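Local coordinates for fibronectin type III domain-containing protein (Simiduia agarivorans, PDB 6P2K) that probably hydrolyses xyloglucan-type beta-glucans, as a family 74 glycoside hydrolase whose catalytic part is built from seven-bladed beta-propellers, at residues S161-V166 and G182-V187; R208-G213 and A228-D233; G700-M705 and R769-M774; V718-I723 and Q732-D737. One frame throughout, in Å; residues are numbered along the deposited sequence.

Contact 1. Residues S161-V166 and G182-V187; sequences STDRNV and GSNKGV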
loop_
_atom_site.group_PDB
_atom_site.type_symbol
_atom_site.label_atom_id
_atom_site.label_comp_id
_atom_site.label_asym_id
_atom_site.label_seq_id
_atom_site.Cartn_x
_atom_site.Cartn_y
_atom_site.Cartn_z
ATOM N N SER B 161 -53.125 40.046 28.819
ATOM C CA SER B 161 -52.167 39.274 29.598
ATOM C C SER B 161 -51.732 37.996 28.895
ATOM O O SER B 161 -50.794 37.338 29.360
ATOM C CB SER B 161 -52.776 38.924 30.962
ATOM O OG SER B 161 -53.823 37.966 30.842
ATOM N N THR B 162 -52.396 37.632 27.799
ATOM C CA THR B 162 -52.366 36.281 27.254
ATOM C C THR B 162 -51.823 36.242 25.832
ATOM O O THR B 162 -51.946 37.204 25.069
ATOM C CB THR B 162 -53.762 35.674 27.259
ATOM O OG1 THR B 162 -54.647 36.561 26.567
ATOM C CG2 THR B 162 -54.251 35.444 28.689
ATOM N N ASP B 163 -51.260 35.087 25.472
ATOM C CA ASP B 163 -50.634 34.909 24.166
ATOM C C ASP B 163 -51.693 34.801 23.076
ATOM O O ASP B 163 -52.626 33.997 23.178
ATOM C CB ASP B 163 -49.742 33.669 24.185
ATOM C CG ASP B 163 -48.959 33.484 22.899
ATOM O OD1 ASP B 163 -49.582 33.265 21.840
ATOM O OD2 ASP B 163 -47.713 33.573 22.948
ATOM N N ARG B 164 -51.524 35.594 22.016
ATOM C CA ARG B 164 -52.538 35.782 20.986
ATOM C C ARG B 164 -52.190 35.095 19.673
ATOM O O ARG B 164 -52.887 35.304 18.676
ATOM C CB ARG B 164 -52.753 37.276 20.746
ATOM C CG ARG B 164 -51.600 37.917 20.005
ATOM C CD ARG B 164 -51.423 39.386 20.331
ATOM N NE ARG B 164 -50.083 39.840 19.966
ATOM C CZ ARG B 164 -49.715 40.167 18.729
ATOM N NH1 ARG B 164 -50.591 40.092 17.735
ATOM N NH2 ARG B 164 -48.473 40.564 18.485
ATOM N N ASN B 165 -51.137 34.278 19.651
ATOM C CA ASN B 165 -50.686 33.639 18.419
ATOM C C ASN B 165 -51.787 32.766 17.827
ATOM O O ASN B 165 -52.299 31.863 18.494
ATOM C CB ASN B 165 -49.436 32.807 18.704
ATOM C CG ASN B 165 -48.697 32.398 17.446
ATOM O OD1 ASN B 165 -49.078 32.766 16.337
ATOM N ND2 ASN B 165 -47.628 31.629 17.616
ATOM N N VAL B 166 -52.158 33.044 16.579
ATOM C CA VAL B 166 -53.124 32.237 15.843
ATOM C C VAL B 166 -52.359 31.322 14.898
ATOM O O VAL B 166 -51.462 31.773 14.174
ATOM C CB VAL B 166 -54.125 33.112 15.070
ATOM C CG1 VAL B 166 -55.056 32.239 14.240
ATOM C CG2 VAL B 166 -54.919 33.980 16.031
ATOM N N GLY B 182 -57.628 28.421 15.294
ATOM C CA GLY B 182 -56.921 27.745 16.360
ATOM C C GLY B 182 -55.793 28.596 16.902
ATOM O O GLY B 182 -54.910 29.015 16.152
ATOM N N SER B 183 -55.810 28.860 18.204
ATOM C CA SER B 183 -54.911 29.850 18.775
ATOM C C SER B 183 -54.424 29.379 20.137
ATOM O O SER B 183 -54.929 28.407 20.702
ATOM C CB SER B 183 -55.598 31.216 18.895
ATOM O OG SER B 183 -54.838 32.096 19.701
ATOM N N ASN B 184 -53.417 30.080 20.656
ATOM C CA ASN B 184 -53.075 29.919 22.062
ATOM C C ASN B 184 -54.186 30.436 22.966
ATOM O O ASN B 184 -54.206 30.113 24.158
ATOM C CB ASN B 184 -51.756 30.629 22.380
ATOM C CG ASN B 184 -50.545 29.891 21.829
ATOM O OD1 ASN B 184 -50.503 28.658 21.810
ATOM N ND2 ASN B 184 -49.551 30.647 21.374
ATOM N N LYS B 185 -55.102 31.245 22.430
ATOM C CA LYS B 185 -56.302 31.601 23.176
ATOM C C LYS B 185 -57.188 30.383 23.390
ATOM O O LYS B 185 -57.802 30.226 24.454
ATOM C CB LYS B 185 -57.077 32.689 22.429
ATOM C CG LYS B 185 -56.288 33.956 22.151
ATOM C CD LYS B 185 -55.748 34.544 23.442
ATOM C CE LYS B 185 -55.206 35.945 23.233
ATOM N NZ LYS B 185 -56.139 36.990 23.721
ATOM N N GLY B 186 -57.249 29.510 22.400
ATOM C CA GLY B 186 -58.164 28.396 22.341
ATOM C C GLY B 186 -58.772 28.326 20.956
ATOM O O GLY B 186 -58.403 29.083 20.057
ATOM N N VAL B 187 -59.714 27.405 20.775
ATOM C CA VAL B 187 -60.404 27.258 19.501
ATOM C C VAL B 187 -61.656 28.123 19.529
ATOM O O VAL B 187 -62.497 27.983 20.422
ATOM C CB VAL B 187 -60.751 25.789 19.223
ATOM C CG1 VAL B 187 -61.695 25.692 18.041
ATOM C CG2 VAL B 187 -59.486 25.005 18.956
#
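Asp163 and Asn184 meet through one straight bond, Asn184 ND2 donating to Asp163 OD1 at 2.7 Å with an N-H...O angle of 166°. The donor stands well above the carboxylate plane, which lies 80° from the amide plane. From the opposite face of that plane the backbone N of Asn165 reaches the same OD1, an Asx turn, so two bonds grip this oxygen. Asn165 O is also shared: Asn184 N arrives nearly along the C=O axis at 3.0 Å, and Ser183 OG comes from above the carbonyl plane at 2.8 Å. Ser183 OG, set anti to its backbone N (chi1 168°), in turn accepts from Lys185 N, an ST turn. The contact lies at one end of strands 166-171 and 179-183, in a four-stranded antiparallel blade of a beta-propeller, where Val166 and Ser183 form a non-hydrogen-bonded pair. The Lys185 chain runs alongside the backbone of Asp163 and Arg164, its CD 3.2 Å from Asp163 O and its CE 3.7 Å from Arg164 CB. Its ammonium forms a salt bridge with Asp157. In the second shell, Asn165 gives ND2 to Arg122 O and takes Trp121 N on OD1, Lys212 donates to Asn184 OD1, and Arg164 pairs with Glu133.

Contact 2. Residues R208-G213 and A228-D233; sequences RPWNKG and AEAKPD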
loop_
_atom_site.group_PDB
_atom_site.type_symbol
_atom_site.label_atom_id
_atom_site.label_comp_id
_atom_site.label_asym_id
_atom_site.label_seq_id
_atom_site.Cartn_x
_atom_site.Cartn_y
_atom_site.Cartn_z
ATOM N N ARG B 208 -54.077 22.066 29.587
ATOM C CA ARG B 208 -53.577 22.351 28.239
ATOM C C ARG B 208 -54.562 23.243 27.490
ATOM O O ARG B 208 -55.281 22.787 26.591
ATOM C CB ARG B 208 -53.290 21.058 27.468
ATOM C CG ARG B 208 -54.389 20.005 27.498
ATOM C CD ARG B 208 -53.910 18.689 26.883
ATOM N NE ARG B 208 -52.880 18.043 27.692
ATOM C CZ ARG B 208 -51.607 17.925 27.330
ATOM N NH1 ARG B 208 -51.195 18.410 26.166
ATOM N NH2 ARG B 208 -50.743 17.321 28.133
ATOM N N PRO B 209 -54.594 24.538 27.814
ATOM C CA PRO B 209 -55.569 25.428 27.167
ATOM C C PRO B 209 -55.205 25.798 25.740
ATOM O O PRO B 209 -56.102 26.131 24.957
ATOM C CB PRO B 209 -55.572 26.671 28.072
ATOM C CG PRO B 209 -54.642 26.348 29.234
ATOM C CD PRO B 209 -53.739 25.265 28.763
ATOM N N TRP B 210 -53.928 25.747 25.375
ATOM C CA TRP B 210 -53.474 26.303 24.107
ATOM C C TRP B 210 -53.655 25.299 22.976
ATOM O O TRP B 210 -53.172 24.165 23.055
ATOM C CB TRP B 210 -52.008 26.718 24.206
ATOM C CG TRP B 210 -51.781 27.863 25.136
ATOM C CD1 TRP B 210 -52.695 28.436 25.971
ATOM C CD2 TRP B 210 -50.554 28.575 25.336
ATOM N NE1 TRP B 210 -52.118 29.465 26.672
ATOM C CE2 TRP B 210 -50.803 29.572 26.303
ATOM C CE3 TRP B 210 -49.271 28.469 24.791
ATOM C CZ2 TRP B 210 -49.818 30.453 26.737
ATOM C CZ3 TRP B 210 -48.292 29.348 25.222
ATOM C CH2 TRP B 210 -48.572 30.327 26.186
ATOM N N ASN B 211 -54.347 25.721 21.923
ATOM C CA ASN B 211 -54.464 24.920 20.715
ATOM C C ASN B 211 -53.315 25.239 19.769
ATOM O O ASN B 211 -52.971 26.408 19.562
ATOM C CB ASN B 211 -55.795 25.172 20.011
ATOM C CG ASN B 211 -55.847 24.540 18.636
ATOM O OD1 ASN B 211 -55.716 25.221 17.619
ATOM N ND2 ASN B 211 -56.017 23.225 18.598
ATOM N N LYS B 212 -52.724 24.193 19.196
ATOM C CA LYS B 212 -51.600 24.327 18.276
ATOM C C LYS B 212 -52.010 23.986 16.848
ATOM O O LYS B 212 -51.286 23.308 16.117
ATOM C CB LYS B 212 -50.431 23.453 18.722
ATOM C CG LYS B 212 -49.894 23.810 20.098
ATOM C CD LYS B 212 -49.416 25.256 20.141
ATOM C CE LYS B 212 -48.834 25.613 21.502
ATOM N NZ LYS B 212 -48.182 26.952 21.494
ATOM N N GLY B 213 -53.170 24.457 16.436
ATOM C CA GLY B 213 -53.654 24.217 15.093
ATOM C C GLY B 213 -54.908 23.368 15.086
ATOM O O GLY B 213 -55.120 22.517 15.955
ATOM N N ALA B 228 -51.923 22.013 23.942
ATOM C CA ALA B 228 -50.648 22.042 24.638
ATOM C C ALA B 228 -50.789 22.776 25.962
ATOM O O ALA B 228 -51.665 23.628 26.128
ATOM C CB ALA B 228 -49.571 22.728 23.795
ATOM N N GLU B 229 -49.906 22.437 26.897
ATOM C CA GLU B 229 -49.807 23.197 28.133
ATOM C C GLU B 229 -49.503 24.657 27.813
ATOM O O GLU B 229 -48.932 24.982 26.768
ATOM C CB GLU B 229 -48.719 22.612 29.035
ATOM C CG GLU B 229 -48.868 21.123 29.335
ATOM C CD GLU B 229 -48.067 20.677 30.550
ATOM O OE1 GLU B 229 -47.626 21.555 31.328
ATOM O OE2 GLU B 229 -47.872 19.452 30.723
ATOM N N ALA B 230 -49.901 25.545 28.718
ATOM C CA ALA B 230 -49.714 26.982 28.522
ATOM C C ALA B 230 -48.337 27.419 29.026
ATOM O O ALA B 230 -48.198 28.245 29.927
ATOM C CB ALA B 230 -50.831 27.757 29.210
ATOM N N LYS B 231 -47.302 26.835 28.421
ATOM C CA LYS B 231 -45.924 27.145 28.775
ATOM C C LYS B 231 -45.243 27.879 27.634
ATOM O O LYS B 231 -45.331 27.439 26.481
ATOM C CB LYS B 231 -45.142 25.873 29.107
ATOM C CG LYS B 231 -45.607 25.182 30.362
ATOM C CD LYS B 231 -45.552 23.678 30.219
ATOM C CE LYS B 231 -44.858 23.049 31.409
ATOM N NZ LYS B 231 -44.176 21.781 31.042
ATOM N N PRO B 232 -44.537 28.976 27.918
ATOM C CA PRO B 232 -44.005 29.812 26.833
ATOM C C PRO B 232 -42.863 29.153 26.075
ATOM O O PRO B 232 -42.890 29.076 24.842
ATOM C CB PRO B 232 -43.526 31.077 27.562
ATOM C CG PRO B 232 -44.010 30.947 28.992
ATOM C CD PRO B 232 -44.158 29.486 29.243
ATOM N N ASP B 233 -41.855 28.679 26.807
ATOM C CA ASP B 233 -40.654 28.128 26.193
ATOM C C ASP B 233 -40.945 26.739 25.634
ATOM O O ASP B 233 -41.312 25.824 26.380
ATOM C CB ASP B 233 -39.516 28.077 27.209
ATOM C CG ASP B 233 -38.151 27.963 26.553
ATOM O OD1 ASP B 233 -38.072 27.454 25.413
ATOM O OD2 ASP B 233 -37.155 28.390 27.175
#
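Trp210 and Ala228 form an antiparallel hydrogen-bonded pair where strand 210-216 begins and strand 222-228 ends in a four-stranded propeller blade; the 229-240 loop departs here. Ala228 N donates to Trp210 O at 2.6 Å, and the return bond from Trp210 N to Ala228 O is longer, 3.2 Å, and less straight (144°). Past the pair the 228-233 chain turns across the Trp210 side chain, with Ala230 at the centre of an inverse gamma turn. The indole takes Ala230 over one face: CB lies 3.6 Å from the centroid of the five-membered ring and 24° off its normal, a CH-pi contact, while Ala230 CA stands over the ring centre. Pro209 CD adds an apolar contact at 3.9 Å from Ala230 CB. On the same sheet face, the Lys212 chain packs its CE 3.8 Å from Ala228 CB; its ammonium is bonded to Tyr167 and Asn184. An alanine in place of Trp210 would probably leave Ala230 without the indole face against its CB and the 229-231 turn less firmly placed. Arg208 NH2 and Glu229 OE2, 4.4 Å apart with the oxygen well out of the guanidinium plane, probably attract only as charges; Arg208 NH1 bonds to the carbonyls of Tyr227 and Asn239. With the charged ends of Arg208 and Lys212 bonded to other partners, the loop is placed by backbone polarity and a CH-pi face, not by a salt bridge across the contact.

Contact 3. Residues G700-M705 and R769-M774; sequences GNKIVM and RSISGM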
loop_
_atom_site.group_PDB
_atom_site.type_symbol
_atom_site.label_atom_id
_atom_site.label_comp_id
_atom_site.label_asym_id
_atom_site.label_seq_id
_atom_site.Cartn_x
_atom_site.Cartn_y
_atom_site.Cartn_z
ATOM N N GLY B 700 -5.159 44.817 -3.450
ATOM C CA GLY B 700 -4.787 45.648 -4.584
ATOM C C GLY B 700 -5.301 47.064 -4.412
ATOM O O GLY B 700 -5.108 47.701 -3.370
ATOM N N ASN B 701 -5.988 47.565 -5.438
ATOM C CA ASN B 701 -6.588 48.892 -5.412
ATOM C C ASN B 701 -8.080 48.848 -5.097
ATOM O O ASN B 701 -8.821 49.757 -5.489
ATOM C CB ASN B 701 -6.349 49.609 -6.743
ATOM C CG ASN B 701 -6.970 48.874 -7.926
ATOM O OD1 ASN B 701 -7.370 47.715 -7.813
ATOM N ND2 ASN B 701 -7.047 49.549 -9.067
ATOM N N LYS B 702 -8.541 47.815 -4.392
ATOM C CA LYS B 702 -9.965 47.613 -4.166
ATOM C C LYS B 702 -10.266 47.416 -2.684
ATOM O O LYS B 702 -9.535 46.722 -1.971
ATOM C CB LYS B 702 -10.485 46.409 -4.963
ATOM C CG LYS B 702 -10.348 46.546 -6.476
ATOM C CD LYS B 702 -11.287 47.606 -7.039
ATOM C CE LYS B 702 -10.966 47.899 -8.498
ATOM N NZ LYS B 702 -11.963 48.805 -9.134
ATOM N N ILE B 703 -11.359 48.035 -2.237
ATOM C CA ILE B 703 -11.893 47.881 -0.888
ATOM C C ILE B 703 -13.399 47.694 -1.007
ATOM O O ILE B 703 -14.051 48.365 -1.814
ATOM C CB ILE B 703 -11.561 49.098 0.003
ATOM C CG1 ILE B 703 -10.049 49.264 0.151
ATOM C CG2 ILE B 703 -12.215 48.966 1.372
ATOM C CD1 ILE B 703 -9.637 50.629 0.655
ATOM N N VAL B 704 -13.954 46.779 -0.211
ATOM C CA VAL B 704 -15.381 46.483 -0.240
ATOM C C VAL B 704 -15.917 46.481 1.187
ATOM O O VAL B 704 -15.197 46.174 2.141
ATOM C CB VAL B 704 -15.671 45.134 -0.944
ATOM C CG1 VAL B 704 -14.998 43.985 -0.203
ATOM C CG2 VAL B 704 -17.172 44.887 -1.091
ATOM N N MET B 705 -17.188 46.852 1.330
ATOM C CA MET B 705 -17.885 46.792 2.609
ATOM C C MET B 705 -19.379 46.692 2.334
ATOM O O MET B 705 -19.842 46.939 1.217
ATOM C CB MET B 705 -17.562 48.007 3.487
ATOM C CG MET B 705 -18.010 49.344 2.910
ATOM S SD MET B 705 -19.710 49.775 3.346
ATOM C CE MET B 705 -19.602 49.828 5.132
ATOM N N ARG B 769 -18.890 37.731 -7.260
ATOM C CA ARG B 769 -19.094 38.781 -8.244
ATOM C C ARG B 769 -17.779 39.058 -8.953
ATOM O O ARG B 769 -16.719 39.091 -8.320
ATOM C CB ARG B 769 -19.615 40.068 -7.584
ATOM C CG ARG B 769 -19.988 41.170 -8.564
ATOM C CD ARG B 769 -20.224 42.493 -7.858
ATOM N NE ARG B 769 -20.835 43.483 -8.741
ATOM C CZ ARG B 769 -20.153 44.249 -9.586
ATOM N NH1 ARG B 769 -18.835 44.138 -9.666
ATOM N NH2 ARG B 769 -20.788 45.124 -10.352
ATOM N N SER B 770 -17.852 39.246 -10.268
ATOM C CA SER B 770 -16.686 39.662 -11.032
ATOM C C SER B 770 -16.348 41.114 -10.716
ATOM O O SER B 770 -17.237 41.955 -10.565
ATOM C CB SER B 770 -16.949 39.493 -12.528
ATOM O OG SER B 770 -15.740 39.285 -13.233
ATOM N N ILE B 771 -15.055 41.404 -10.605
ATOM C CA ILE B 771 -14.563 42.732 -10.244
ATOM C C ILE B 771 -13.673 43.228 -11.375
ATOM O O ILE B 771 -12.659 42.596 -11.695
ATOM C CB ILE B 771 -13.795 42.715 -8.912
ATOM C CG1 ILE B 771 -14.700 42.235 -7.771
ATOM C CG2 ILE B 771 -13.221 44.091 -8.611
ATOM C CD1 ILE B 771 -15.828 43.182 -7.440
ATOM N N SER B 772 -14.041 44.356 -11.969
ATOM C CA SER B 772 -13.318 44.893 -13.112
ATOM C C SER B 772 -12.356 45.995 -12.680
ATOM O O SER B 772 -12.536 46.646 -11.647
ATOM C CB SER B 772 -14.289 45.428 -14.168
ATOM O OG SER B 772 -15.191 46.365 -13.609
ATOM N N GLY B 773 -11.323 46.191 -13.494
ATOM C CA GLY B 773 -10.340 47.228 -13.229
ATOM C C GLY B 773 -9.535 47.028 -11.967
ATOM O O GLY B 773 -9.067 48.011 -11.380
ATOM N N MET B 774 -9.361 45.785 -11.527
ATOM C CA MET B 774 -8.538 45.486 -10.361
ATOM C C MET B 774 -7.089 45.261 -10.772
ATOM O O MET B 774 -6.812 44.621 -11.797
ATOM C CB MET B 774 -9.078 44.251 -9.636
ATOM C CG MET B 774 -8.417 43.983 -8.305
ATOM S SD MET B 774 -9.479 43.051 -7.189
ATOM C CE MET B 774 -8.454 43.008 -5.722
HETATM O O HOH W 1 -14.503 48.158 -10.315
#
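Lys702 and Met774 carry the apolar part of this contact, their side chains crossing obliquely. Lys702 CG lies 3.7 Å from Met774 SD, and Met774 CE comes to 4.0 Å from Lys702 CB. Extended beyond CG, the methionine lays CG, SD and CE against Lys702 CB and CG. The polar links are weak: Asn701 ND2 gives a weak bond of 3.4 Å to Gly773 O, and Lys702 NZ makes an equally long, weak one to Ser772 O. A water runs a second path beside it, accepting from Lys702 NZ at 2.9 Å and donating to Ser772 O at 2.8 Å. The ammonium has a further partner in Thr722 OG1, and Asn701 OD1 accepts from Asn775 N. With a leucine in place of Lys702, Ser772 O would probably lose its direct and water-borne links to strand 702-709, and Thr722 its ammonium donor. No backbone bonds join the segments, whose nearest CA atoms, of Asn701 and Met774, are 6.3 Å apart. The contact joins two four-stranded antiparallel sheets, consistent with adjacent propeller blades: strand 702-709 pairs with strand 714-723 in one, the 771-774 tail follows strand 765-770 of the other, and Phe748 of strand 745-751 touches both Lys702 and Met774.

Contact 4. Residues V718-I723 and Q732-D737; sequences VFLGTI and QDITDD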
loop_
_atom_site.group_PDB
_atom_site.type_symbol
_atom_site.label_atom_id
_atom_site.label_comp_id
_atom_site.label_asym_id
_atom_site.label_seq_id
_atom_site.Cartn_x
_atom_site.Cartn_y
_atom_site.Cartn_z
ATOM N N VAL B 718 -24.001 47.162 -0.947
ATOM C CA VAL B 718 -22.604 46.751 -1.027
ATOM C C VAL B 718 -21.849 47.826 -1.792
ATOM O O VAL B 718 -22.301 48.274 -2.852
ATOM C CB VAL B 718 -22.459 45.381 -1.713
ATOM C CG1 VAL B 718 -21.020 44.877 -1.608
ATOM C CG2 VAL B 718 -23.436 44.386 -1.104
ATOM N N PHE B 719 -20.707 48.245 -1.256
ATOM C CA PHE B 719 -19.960 49.363 -1.815
ATOM C C PHE B 719 -18.520 48.960 -2.088
ATOM O O PHE B 719 -17.872 48.319 -1.257
ATOM C CB PHE B 719 -20.007 50.575 -0.879
ATOM C CG PHE B 719 -21.401 51.044 -0.586
ATOM C CD1 PHE B 719 -22.119 50.512 0.479
ATOM C CD2 PHE B 719 -22.009 51.999 -1.392
ATOM C CE1 PHE B 719 -23.408 50.936 0.743
ATOM C CE2 PHE B 719 -23.296 52.429 -1.132
ATOM C CZ PHE B 719 -23.998 51.898 -0.063
ATOM N N LEU B 720 -18.029 49.352 -3.260
ATOM C CA LEU B 720 -16.688 49.021 -3.721
ATOM C C LEU B 720 -15.921 50.314 -3.956
ATOM O O LEU B 720 -16.360 51.170 -4.732
ATOM C CB LEU B 720 -16.745 48.188 -5.004
ATOM C CG LEU B 720 -15.406 47.741 -5.597
ATOM C CD1 LEU B 720 -14.865 46.528 -4.852
ATOM C CD2 LEU B 720 -15.539 47.455 -7.084
ATOM N N GLY B 721 -14.782 50.453 -3.289
ATOM C CA GLY B 721 -13.926 51.620 -3.437
ATOM C C GLY B 721 -12.674 51.266 -4.219
ATOM O O GLY B 721 -12.134 50.164 -4.079
ATOM N N THR B 722 -12.219 52.206 -5.043
ATOM C CA THR B 722 -11.005 52.046 -5.832
ATOM C C THR B 722 -9.984 53.080 -5.384
ATOM O O THR B 722 -10.292 54.274 -5.311
ATOM C CB THR B 722 -11.287 52.191 -7.331
ATOM O OG1 THR B 722 -12.266 51.223 -7.731
ATOM C CG2 THR B 722 -10.010 51.973 -8.133
ATOM N N ILE B 723 -8.773 52.616 -5.085
ATOM C CA ILE B 723 -7.705 53.486 -4.605
ATOM C C ILE B 723 -7.099 54.211 -5.801
ATOM O O ILE B 723 -6.439 53.598 -6.644
ATOM C CB ILE B 723 -6.639 52.694 -3.841
ATOM C CG1 ILE B 723 -7.291 51.842 -2.748
ATOM C CG2 ILE B 723 -5.597 53.636 -3.254
ATOM C CD1 ILE B 723 -6.294 51.104 -1.873
ATOM N N GLN B 732 -18.325 53.163 -5.410
ATOM C CA GLN B 732 -19.430 52.870 -6.305
ATOM C C GLN B 732 -20.320 51.812 -5.666
ATOM O O GLN B 732 -19.902 51.071 -4.771
ATOM C CB GLN B 732 -18.938 52.405 -7.683
ATOM C CG GLN B 732 -18.028 51.189 -7.646
ATOM C CD GLN B 732 -17.453 50.849 -9.010
ATOM O OE1 GLN B 732 -18.183 50.741 -9.996
ATOM N NE2 GLN B 732 -16.137 50.677 -9.071
ATOM N N ASP B 733 -21.560 51.761 -6.138
ATOM C CA ASP B 733 -22.558 50.823 -5.640
ATOM C C ASP B 733 -22.470 49.536 -6.453
ATOM O O ASP B 733 -22.632 49.558 -7.677
ATOM C CB ASP B 733 -23.951 51.450 -5.738
ATOM C CG ASP B 733 -25.053 50.541 -5.221
ATOM O OD1 ASP B 733 -24.748 49.486 -4.621
ATOM O OD2 ASP B 733 -26.237 50.892 -5.417
ATOM N N ILE B 734 -22.198 48.418 -5.778
ATOM C CA ILE B 734 -22.099 47.134 -6.465
ATOM C C ILE B 734 -23.104 46.151 -5.877
ATOM O O ILE B 734 -22.911 44.932 -5.947
ATOM C CB ILE B 734 -20.667 46.568 -6.403
ATOM C CG1 ILE B 734 -20.251 46.290 -4.958
ATOM C CG2 ILE B 734 -19.687 47.516 -7.076
ATOM C CD1 ILE B 734 -19.167 45.228 -4.832
ATOM N N THR B 735 -24.187 46.673 -5.299
ATOM C CA THR B 735 -25.240 45.799 -4.789
ATOM C C THR B 735 -25.862 44.986 -5.917
ATOM O O THR B 735 -26.015 43.763 -5.803
ATOM C CB THR B 735 -26.308 46.620 -4.064
ATOM O OG1 THR B 735 -25.680 47.474 -3.099
ATOM C CG2 THR B 735 -27.295 45.701 -3.352
ATOM N N ASP B 736 -26.217 45.652 -7.017
ATOM C CA ASP B 736 -26.735 45.024 -8.245
ATOM C C ASP B 736 -27.887 44.092 -7.865
ATOM O O ASP B 736 -28.822 44.530 -7.181
ATOM C CB ASP B 736 -25.585 44.369 -9.000
ATOM C CG ASP B 736 -24.549 45.372 -9.473
ATOM O OD1 ASP B 736 -24.940 46.474 -9.909
ATOM O OD2 ASP B 736 -23.344 45.056 -9.414
ATOM N N ASP B 737 -27.856 42.819 -8.257
ATOM C CA ASP B 737 -28.959 41.900 -8.015
ATOM C C ASP B 737 -28.807 41.102 -6.719
ATOM O O ASP B 737 -29.501 40.094 -6.546
ATOM C CB ASP B 737 -29.118 40.948 -9.203
ATOM C CG ASP B 737 -27.821 40.256 -9.580
ATOM O OD1 ASP B 737 -26.782 40.539 -8.948
ATOM O OD2 ASP B 737 -27.840 39.425 -10.511
HETATM O O HOH W 2 -14.920 51.664 -7.086
#
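The hairpin of strands 714-723 and 729-733, at the edge of a four-stranded antiparallel blade of the beta-propeller, gives way here to a turn, and Val718 meets the first residues beyond the strand, Ile734 and Thr735. Leu720 and Gln732 are a hydrogen-bonded pair: Leu720 N donates to Gln732 O at 3.0 Å with an angle of 171°, and Gln732 N returns to Leu720 O. Phe719 and Asp733 follow as a non-hydrogen-bonded pair. Past it, Ile734 N still reaches Val718 O at 2.9 Å, but Val718 N turns to a side chain, Thr735 OG1, at 2.7 Å. That hydroxyl donates to Asp733 OD1, which uses its syn lone pair, while Thr735 N meets the same oxygen from above the carboxylate plane, an Asx turn. Asp733 CG lies anti to its backbone N (chi1 -179°), on the side of the residues that follow; OD2 forms a salt bridge with Arg673. On the face bearing Leu720, Ile734 wedges between two neighbours, its CG1 3.7 Å from Val718 CG1 and its CG2 3.7 Å from Leu720 CB. A water bonds Leu720 O and Thr722 OG1; its short approach to Gln732 NE2 is doubtful. The hydroxyl of Thr735 accepts from Val718 N and donates to the Asp733 carboxylate, a relay that continues the strand pairing through side chains, and Arg673 would probably help stabilise the charge on Asp733.

Contacts 1 and 2 lie on one side of the chain's centre and contacts 3 and 4 on the other, nearest atoms about 31 Å or more apart. Within each group the contacts touch: Ser183 O takes a probable backbone bond from Asn211 N, joining neighbouring sheets, whereas Ile703 O and Gly721 N join adjacent strands of one sheet. Contact 4 is nested in the loop that contact 3 closes, and Arg769 ties to Asp736 across them. Contacts 1 and 4 are buried, each including an Asx turn with a doubly gripped oxygen, and contact 4 adds regular strand pairing; contacts 2 and 3 are partly buried, one resting on an aromatic face, the other on weak, water-assisted bonds.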